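Local coordinates for protein glycosyl hydrolase, BNR repeat (Ralstonia eutropha, PDB 3B7F) that may act as a glycosyl hydrolase, built as a seven-bladed beta-propeller with BNR repeats, at residues K212-A220 with N227-H235; D175-L183 with L192-G200. All blocks are in the same frame, centred on the assembly; numbering follows the deposited sequence.

Interaction 1: K212-A220 with N227-H235; sequences KPLNRGCAA and NVEFGHDPH. With EDO (1,2-ethanediol), chain F; EDO (1,2-ethanediol), chain R.
N215 lies flat against H232 where the chain leaves one blade of the seven-bladed beta-propeller, closed on the outside by strand 212-213, and heads for strand 234-239, innermost in the next. Followed from its root, N215 first places CB over one face of the H232 ring, 3.6 Å from the ring centroid and displaced toward the rim, a CH-pi contact. With chi1 at -61°, CG stands anti to the carbonyl carbon, and this carries the amide along the ring; the two planes are stacked, only 16° apart, and CG comes within 3.4 Å of H232 ND1. That ring nitrogen is buried and has no polar partner in the model. At the tip the amide divides: OD1 accepts from the backbone N of V201 in the neighbouring strand 200-204, while ND2 donates to E229 O (2.9 Å, N-H...O angle 162°), meeting a lone pair in the carbonyl plane. Bonds at both ends thus fix the amide's rotation. E229 O also accepts from O1 of the chain F 1,2-ethanediol. Along the rest of the H232 ring, A220 CB approaches CD2 at 3.6 Å, and NE2 donates at the edge to O1 of the chain R ethanediol (2.8 Å). The other hydroxyl of that diol, O2, takes the N-H of G217, inside the type II turn from N215 to C218. P213 CB touches F230 CB at 4.2 Å. Beyond the ring, a water donates to A219 O and accepts from D233 N, each at 2.8 Å.

Interaction 2: D175-L183 with L192-G200; sequences DGPKMHSIL and LYIGMSSGG
H180 lays its imidazole across the backbone of G195 in an antiparallel beta hairpin, the two inner strands of a propeller blade. Its chi1 of 59° sets CG between the backbone N and carbonyl carbon, bringing the ring back over the neighbouring strand: G195 O lies 3.7 Å above the ring plane, over its centre, and G195, lacking a side chain, permits this approach. The ring is held through both nitrogens, by partners in or near its plane. NE2 donates to S197 OG (2.8 Å, angle 139°), and ND1 pairs with S181 OG at 2.7 Å; S181 OG in turn bonds V237 N of the next blade. S181 sits in a beta bulge, with both backbone angles positive, where the register slips by one between the hydrogen-bonded pairs H180-G195 and L183-Y193. On the sheet face of M179 and M196, both selenomethionines, the M179 chain bends at chi2 and chi3 and runs at a slant over I194, with SE 3.6 Å from CD1. I182 and I194 run alongside each other in the same direction, with I182 CG1 3.9 Å from I194 CG2, and L140 and F156 add to this apolar layer. Farther along the hairpin, L183 crosses Y193 at an angle, its CD2 packing 3.8 Å from Y193 CB.

How the interactions relate
The two contacts follow one another along the chain, their centres about 12 Å apart, and meet where one propeller blade passes to the next. G199, just past the hairpin strand of interaction 2, faces both G231 and H232 of interaction 1 in a G1 beta bulge: G199 N lies 2.8 Å from H232 O, and G199 O 2.9 Å from G231 N, both probable hydrogen bonds. Nearer the propeller centre, P234 O is a second, weak acceptor for the H180 NE2 proton that S197 OG also receives, and S197 OG hydrogen-bonds D233 OD1 as well as R343 NH1. The ethanediols of interaction 1, probably from the crystallisation liquor, do not by themselves identify an active site.

Interaction 1: K212-A220 with N227-H235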
loop_
_atom_site.group_PDB
_atom_site.type_symbol
_atom_site.label_atom_id
_atom_site.label_comp_id
_atom_site.label_asym_id
_atom_site.label_seq_id
_atom_site.Cartn_x
_atom_site.Cartn_y
_atom_site.Cartn_z
ATOM N N LYS A 212 0.743 -20.524 -0.702
ATOM C CA LYS A 212 0.611 -20.981 -2.093
ATOM C C LYS A 212 0.499 -19.760 -3.037
ATOM O O LYS A 212 -0.089 -18.748 -2.653
ATOM C CB LYS A 212 -0.626 -21.883 -2.249
ATOM C CG LYS A 212 -0.524 -23.279 -1.604
ATOM N N PRO A 213 1.080 -19.834 -4.254
ATOM C CA PRO A 213 0.916 -18.685 -5.178
ATOM C C PRO A 213 -0.518 -18.512 -5.661
ATOM O O PRO A 213 -1.243 -19.485 -5.740
ATOM C CB PRO A 213 1.843 -19.029 -6.338
ATOM C CG PRO A 213 1.953 -20.522 -6.301
ATOM C CD PRO A 213 1.906 -20.900 -4.856
ATOM N N LEU A 214 -0.926 -17.261 -5.906
ATOM C CA LEU A 214 -2.252 -16.940 -6.428
ATOM C C LEU A 214 -2.095 -15.816 -7.461
ATOM O O LEU A 214 -2.357 -14.653 -7.183
ATOM C CB LEU A 214 -3.191 -16.546 -5.288
ATOM C CG LEU A 214 -4.671 -16.344 -5.605
ATOM C CD1 LEU A 214 -5.295 -17.619 -6.151
ATOM C CD2 LEU A 214 -5.383 -15.889 -4.347
ATOM N N ASN A 215 -1.596 -16.189 -8.631
ATOM C CA ASN A 215 -1.331 -15.284 -9.736
ATOM C C ASN A 215 -2.051 -15.633 -11.027
ATOM O O ASN A 215 -1.796 -15.005 -12.017
ATOM C CB ASN A 215 0.170 -15.281 -9.983
ATOM C CG ASN A 215 0.926 -14.795 -8.798
ATOM O OD1 ASN A 215 0.788 -13.639 -8.441
ATOM N ND2 ASN A 215 1.720 -15.659 -8.164
ATOM N N ARG A 216 -3.009 -16.554 -11.008
ATOM C CA ARG A 216 -3.650 -17.002 -12.241
ATOM C C ARG A 216 -4.425 -15.873 -12.913
ATOM O O ARG A 216 -5.220 -15.199 -12.260
ATOM C CB ARG A 216 -4.594 -18.169 -11.958
ATOM C CG ARG A 216 -5.248 -18.833 -13.195
ATOM C CD ARG A 216 -6.208 -19.950 -12.740
ATOM N NE ARG A 216 -6.904 -20.563 -13.869
ATOM N N GLY A 217 -4.186 -15.705 -14.217
ATOM C CA GLY A 217 -4.817 -14.682 -15.051
ATOM C C GLY A 217 -4.022 -13.392 -15.170
ATOM O O GLY A 217 -4.324 -12.545 -16.010
ATOM N N CYS A 218 -2.969 -13.263 -14.370
ATOM C CA CYS A 218 -2.129 -12.071 -14.327
ATOM C C CYS A 218 -0.929 -12.197 -15.265
ATOM O O CYS A 218 -0.238 -13.184 -15.225
ATOM C CB CYS A 218 -1.672 -11.903 -12.873
ATOM S SG CYS A 218 -0.833 -10.419 -12.482
ATOM N N ALA A 219 -0.675 -11.215 -16.120
ATOM C CA ALA A 219 0.514 -11.254 -16.995
ATOM C C ALA A 219 1.805 -10.987 -16.200
ATOM O O ALA A 219 1.775 -10.411 -15.112
ATOM C CB ALA A 219 0.393 -10.255 -18.091
ATOM N N ALA A 220 2.921 -11.452 -16.762
ATOM C CA ALA A 220 4.282 -11.258 -16.257
ATOM C C ALA A 220 5.141 -11.189 -17.511
ATOM O O ALA A 220 6.035 -12.021 -17.781
ATOM C CB ALA A 220 4.708 -12.393 -15.346
ATOM N N ASN A 227 3.394 -17.196 -18.490
ATOM C CA ASN A 227 2.352 -18.077 -17.973
ATOM C C ASN A 227 2.865 -19.056 -16.952
ATOM O O ASN A 227 2.620 -20.241 -17.049
ATOM C CB ASN A 227 1.653 -18.776 -19.156
ATOM C CG ASN A 227 1.048 -17.749 -20.146
ATOM O OD1 ASN A 227 0.497 -16.704 -19.736
ATOM N ND2 ASN A 227 1.169 -18.031 -21.439
ATOM N N VAL A 228 3.571 -18.528 -15.968
ATOM C CA VAL A 228 4.107 -19.311 -14.875
ATOM C C VAL A 228 3.246 -19.030 -13.640
ATOM O O VAL A 228 2.379 -18.161 -13.651
ATOM C CB VAL A 228 5.620 -19.049 -14.628
ATOM C CG1 VAL A 228 6.428 -19.704 -15.726
ATOM C CG2 VAL A 228 5.930 -17.538 -14.492
ATOM N N GLU A 229 3.478 -19.813 -12.599
ATOM C CA GLU A 229 2.696 -19.781 -11.356
ATOM C C GLU A 229 3.012 -18.606 -10.450
ATOM O O GLU A 229 2.153 -18.154 -9.670
ATOM C CB GLU A 229 2.982 -21.073 -10.566
ATOM C CG GLU A 229 2.547 -22.351 -11.267
ATOM C CD GLU A 229 1.096 -22.666 -11.023
ATOM O OE1 GLU A 229 0.802 -23.138 -9.891
ATOM O OE2 GLU A 229 0.273 -22.458 -11.952
ATOM N N PHE A 230 4.278 -18.186 -10.512
ATOM C CA PHE A 230 4.823 -17.113 -9.701
ATOM C C PHE A 230 5.998 -16.461 -10.445
ATOM O O PHE A 230 6.469 -16.976 -11.471
ATOM C CB PHE A 230 5.224 -17.641 -8.308
ATOM C CG PHE A 230 6.263 -18.739 -8.336
ATOM C CD1 PHE A 230 7.628 -18.436 -8.451
ATOM C CD2 PHE A 230 5.878 -20.085 -8.218
ATOM C CE1 PHE A 230 8.588 -19.447 -8.464
ATOM C CE2 PHE A 230 6.823 -21.103 -8.236
ATOM C CZ PHE A 230 8.186 -20.783 -8.368
ATOM N N GLY A 231 6.489 -15.367 -9.875
ATOM C CA GLY A 231 7.539 -14.522 -10.433
ATOM C C GLY A 231 7.022 -13.133 -10.795
ATOM O O GLY A 231 7.805 -12.234 -11.134
ATOM N N HIS A 232 5.710 -12.957 -10.667
ATOM C CA HIS A 232 4.959 -11.735 -11.041
ATOM C C HIS A 232 5.328 -10.514 -10.206
ATOM O O HIS A 232 5.921 -10.644 -9.135
ATOM C CB HIS A 232 3.458 -12.006 -10.889
ATOM C CG HIS A 232 2.969 -13.173 -11.699
ATOM N ND1 HIS A 232 3.215 -14.482 -11.340
ATOM C CD2 HIS A 232 2.283 -13.229 -12.867
ATOM C CE1 HIS A 232 2.703 -15.291 -12.244
ATOM N NE2 HIS A 232 2.134 -14.556 -13.187
ATOM N N ASP A 233 4.968 -9.324 -10.696
ATOM C CA ASP A 233 5.287 -8.068 -10.001
ATOM C C ASP A 233 4.038 -7.224 -9.670
ATOM O O ASP A 233 3.781 -6.187 -10.303
ATOM C CB ASP A 233 6.326 -7.254 -10.806
ATOM C CG ASP A 233 6.846 -6.028 -10.050
ATOM O OD1 ASP A 233 6.737 -5.976 -8.806
ATOM O OD2 ASP A 233 7.372 -5.094 -10.713
ATOM N N PRO A 234 3.236 -7.687 -8.677
ATOM C CA PRO A 234 2.161 -6.853 -8.189
ATOM C C PRO A 234 2.776 -5.680 -7.480
ATOM O O PRO A 234 3.833 -5.848 -6.851
ATOM C CB PRO A 234 1.453 -7.733 -7.162
ATOM C CG PRO A 234 2.478 -8.685 -6.700
ATOM C CD PRO A 234 3.250 -8.979 -7.973
ATOM N N HIS A 235 2.147 -4.512 -7.625
ATOM C CA HIS A 235 2.578 -3.293 -6.951
ATOM C C HIS A 235 1.761 -2.994 -5.688
ATOM O O HIS A 235 2.307 -2.631 -4.668
ATOM C CB HIS A 235 2.542 -2.082 -7.891
ATOM C CG HIS A 235 3.556 -2.145 -8.995
ATOM N ND1 HIS A 235 3.482 -1.349 -10.116
ATOM C CD2 HIS A 235 4.644 -2.935 -9.166
ATOM C CE1 HIS A 235 4.495 -1.626 -10.919
ATOM N NE2 HIS A 235 5.218 -2.578 -10.363
HETATM C C1 EDO F . -1.311 -19.557 -9.879
HETATM O O1 EDO F . -0.197 -19.055 -9.125
HETATM C C2 EDO F . -2.444 -20.069 -9.000
HETATM O O2 EDO F . -3.575 -19.188 -8.933
HETATM C C1 EDO R . -0.615 -16.052 -15.294
HETATM O O1 EDO R . 0.822 -15.882 -15.297
HETATM C C2 EDO R . -1.043 -17.506 -15.204
HETATM O O2 EDO R . -2.362 -17.636 -15.748
HETATM O O HOH W 1 3.346 -9.422 -13.026
#

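Interaction 2: D175-L183 with L192-G200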
loop_
_atom_site.group_PDB
_atom_site.type_symbol
_atom_site.label_atom_id
_atom_site.label_comp_id
_atom_site.label_asym_id
_atom_site.label_seq_id
_atom_site.Cartn_x
_atom_site.Cartn_y
_atom_site.Cartn_z
ATOM N N ASP A 175 15.343 0.174 -5.255
ATOM C CA ASP A 175 15.559 0.212 -3.785
ATOM C C ASP A 175 15.808 -1.200 -3.206
ATOM O O ASP A 175 16.330 -1.325 -2.086
ATOM C CB ASP A 175 14.369 0.846 -3.035
ATOM C CG ASP A 175 14.319 2.389 -3.145
ATOM O OD1 ASP A 175 15.205 3.015 -3.786
ATOM O OD2 ASP A 175 13.374 2.979 -2.553
ATOM N N GLY A 176 15.396 -2.231 -3.960
ATOM C CA GLY A 176 15.541 -3.641 -3.598
ATOM C C GLY A 176 14.171 -4.289 -3.675
ATOM O O GLY A 176 13.172 -3.590 -3.704
ATOM N N PRO A 177 14.113 -5.626 -3.691
ATOM C CA PRO A 177 12.842 -6.321 -3.766
ATOM C C PRO A 177 12.153 -6.262 -2.399
ATOM O O PRO A 177 12.815 -6.146 -1.380
ATOM C CB PRO A 177 13.257 -7.736 -4.139
ATOM C CG PRO A 177 14.541 -7.919 -3.467
ATOM C CD PRO A 177 15.231 -6.581 -3.578
ATOM N N LYS A 178 10.842 -6.351 -2.373
ATOM C CA LYS A 178 10.113 -6.133 -1.123
ATOM C C LYS A 178 8.814 -6.898 -1.023
ATOM O O LYS A 178 8.231 -7.299 -2.030
ATOM C CB LYS A 178 9.791 -4.638 -0.997
ATOM C CG LYS A 178 8.825 -4.158 -2.080
ATOM C CD LYS A 178 8.858 -2.677 -2.299
ATOM C CE LYS A 178 10.065 -2.189 -3.024
ATOM N NZ LYS A 178 9.729 -0.914 -3.716
HETATM N N MSE A 179 8.371 -7.020 0.221
HETATM C CA MSE A 179 7.147 -7.664 0.605
HETATM C C MSE A 179 6.170 -6.523 0.867
HETATM O O MSE A 179 6.495 -5.564 1.579
HETATM C CB MSE A 179 7.419 -8.468 1.874
HETATM C CG MSE A 179 6.241 -8.945 2.708
HETATM SE SE MSE A 179 5.543 -10.652 2.359
HETATM C CE MSE A 179 7.080 -11.791 2.626
ATOM N N HIS A 180 4.969 -6.621 0.325
ATOM C CA HIS A 180 3.989 -5.572 0.501
ATOM C C HIS A 180 2.601 -6.182 0.505
ATOM O O HIS A 180 2.472 -7.402 0.532
ATOM C CB HIS A 180 4.184 -4.525 -0.615
ATOM C CG HIS A 180 4.055 -5.071 -2.002
ATOM N ND1 HIS A 180 2.835 -5.357 -2.580
ATOM C CD2 HIS A 180 4.989 -5.335 -2.944
ATOM C CE1 HIS A 180 3.030 -5.815 -3.805
ATOM N NE2 HIS A 180 4.327 -5.799 -4.059
ATOM N N SER A 181 1.580 -5.327 0.512
ATOM C CA SER A 181 0.197 -5.727 0.406
ATOM C C SER A 181 -0.192 -6.916 1.292
ATOM O O SER A 181 -0.774 -7.890 0.813
ATOM C CB SER A 181 -0.104 -6.024 -1.067
ATOM O OG SER A 181 0.218 -4.917 -1.867
ATOM N N ILE A 182 0.151 -6.807 2.578
ATOM C CA ILE A 182 -0.174 -7.808 3.571
ATOM C C ILE A 182 -1.621 -7.513 3.989
ATOM O O ILE A 182 -1.955 -6.440 4.521
ATOM C CB ILE A 182 0.798 -7.820 4.764
ATOM C CG1 ILE A 182 2.223 -8.111 4.292
ATOM C CG2 ILE A 182 0.381 -8.892 5.795
ATOM C CD1 ILE A 182 3.297 -7.808 5.352
ATOM N N LEU A 183 -2.474 -8.485 3.723
ATOM C CA LEU A 183 -3.897 -8.385 3.920
ATOM C C LEU A 183 -4.371 -9.470 4.884
ATOM O O LEU A 183 -4.080 -10.630 4.656
ATOM C CB LEU A 183 -4.554 -8.588 2.556
ATOM C CG LEU A 183 -4.622 -7.507 1.462
ATOM C CD1 LEU A 183 -3.531 -6.471 1.504
ATOM C CD2 LEU A 183 -4.792 -8.185 0.072
ATOM N N LEU A 192 -4.785 -15.004 4.993
ATOM C CA LEU A 192 -3.843 -13.954 4.685
ATOM C C LEU A 192 -3.451 -13.964 3.236
ATOM O O LEU A 192 -3.377 -15.032 2.632
ATOM C CB LEU A 192 -2.559 -14.168 5.498
ATOM C CG LEU A 192 -2.677 -14.304 7.019
ATOM C CD1 LEU A 192 -1.300 -14.538 7.630
ATOM C CD2 LEU A 192 -3.381 -13.060 7.620
ATOM N N TYR A 193 -3.195 -12.762 2.701
ATOM C CA TYR A 193 -2.665 -12.544 1.369
ATOM C C TYR A 193 -1.422 -11.665 1.525
ATOM O O TYR A 193 -1.349 -10.850 2.448
ATOM C CB TYR A 193 -3.634 -11.836 0.407
ATOM C CG TYR A 193 -4.925 -12.554 0.038
ATOM C CD1 TYR A 193 -4.948 -13.600 -0.896
ATOM C CD2 TYR A 193 -6.141 -12.118 0.560
ATOM C CE1 TYR A 193 -6.157 -14.215 -1.252
ATOM C CE2 TYR A 193 -7.325 -12.714 0.215
ATOM C CZ TYR A 193 -7.336 -13.760 -0.667
ATOM O OH TYR A 193 -8.555 -14.274 -0.955
ATOM N N ILE A 194 -0.438 -11.854 0.648
ATOM C CA ILE A 194 0.771 -11.017 0.621
ATOM C C ILE A 194 1.134 -10.756 -0.835
ATOM O O ILE A 194 0.713 -11.486 -1.718
ATOM C CB ILE A 194 1.974 -11.622 1.403
ATOM C CG1 ILE A 194 2.431 -12.976 0.804
ATOM C CG2 ILE A 194 1.650 -11.736 2.927
ATOM C CD1 ILE A 194 3.625 -13.637 1.559
ATOM N N GLY A 195 1.904 -9.706 -1.074
ATOM C CA GLY A 195 2.358 -9.347 -2.420
ATOM C C GLY A 195 3.864 -9.212 -2.363
ATOM O O GLY A 195 4.424 -8.765 -1.370
HETATM N N MSE A 196 4.531 -9.635 -3.415
HETATM C CA MSE A 196 5.958 -9.529 -3.448
HETATM C C MSE A 196 6.414 -9.009 -4.789
HETATM O O MSE A 196 5.975 -9.486 -5.826
HETATM C CB MSE A 196 6.581 -10.886 -3.210
HETATM C CG MSE A 196 6.130 -11.520 -1.969
HETATM SE SE MSE A 196 7.369 -12.868 -1.480
HETATM C CE MSE A 196 7.585 -13.798 -3.082
ATOM N N SER A 197 7.316 -8.037 -4.726
ATOM C CA SER A 197 7.921 -7.438 -5.879
ATOM C C SER A 197 9.397 -7.863 -5.863
ATOM O O SER A 197 10.163 -7.291 -5.119
ATOM C CB SER A 197 7.744 -5.931 -5.849
ATOM O OG SER A 197 6.361 -5.625 -6.014
ATOM N N SER A 198 9.805 -8.895 -6.604
ATOM C CA SER A 198 8.959 -9.766 -7.457
ATOM C C SER A 198 8.605 -11.044 -6.718
ATOM O O SER A 198 9.140 -11.321 -5.633
ATOM C CB SER A 198 9.663 -10.076 -8.773
ATOM O OG SER A 198 10.916 -10.657 -8.528
ATOM N N GLY A 199 7.657 -11.783 -7.292
ATOM C CA GLY A 199 7.181 -13.053 -6.744
ATOM C C GLY A 199 5.718 -13.299 -7.025
ATOM O O GLY A 199 5.351 -14.391 -7.428
ATOM N N GLY A 200 4.873 -12.302 -6.765
ATOM C CA GLY A 200 3.450 -12.416 -6.976
ATOM C C GLY A 200 2.636 -12.257 -5.719
ATOM O O GLY A 200 3.147 -11.799 -4.677
#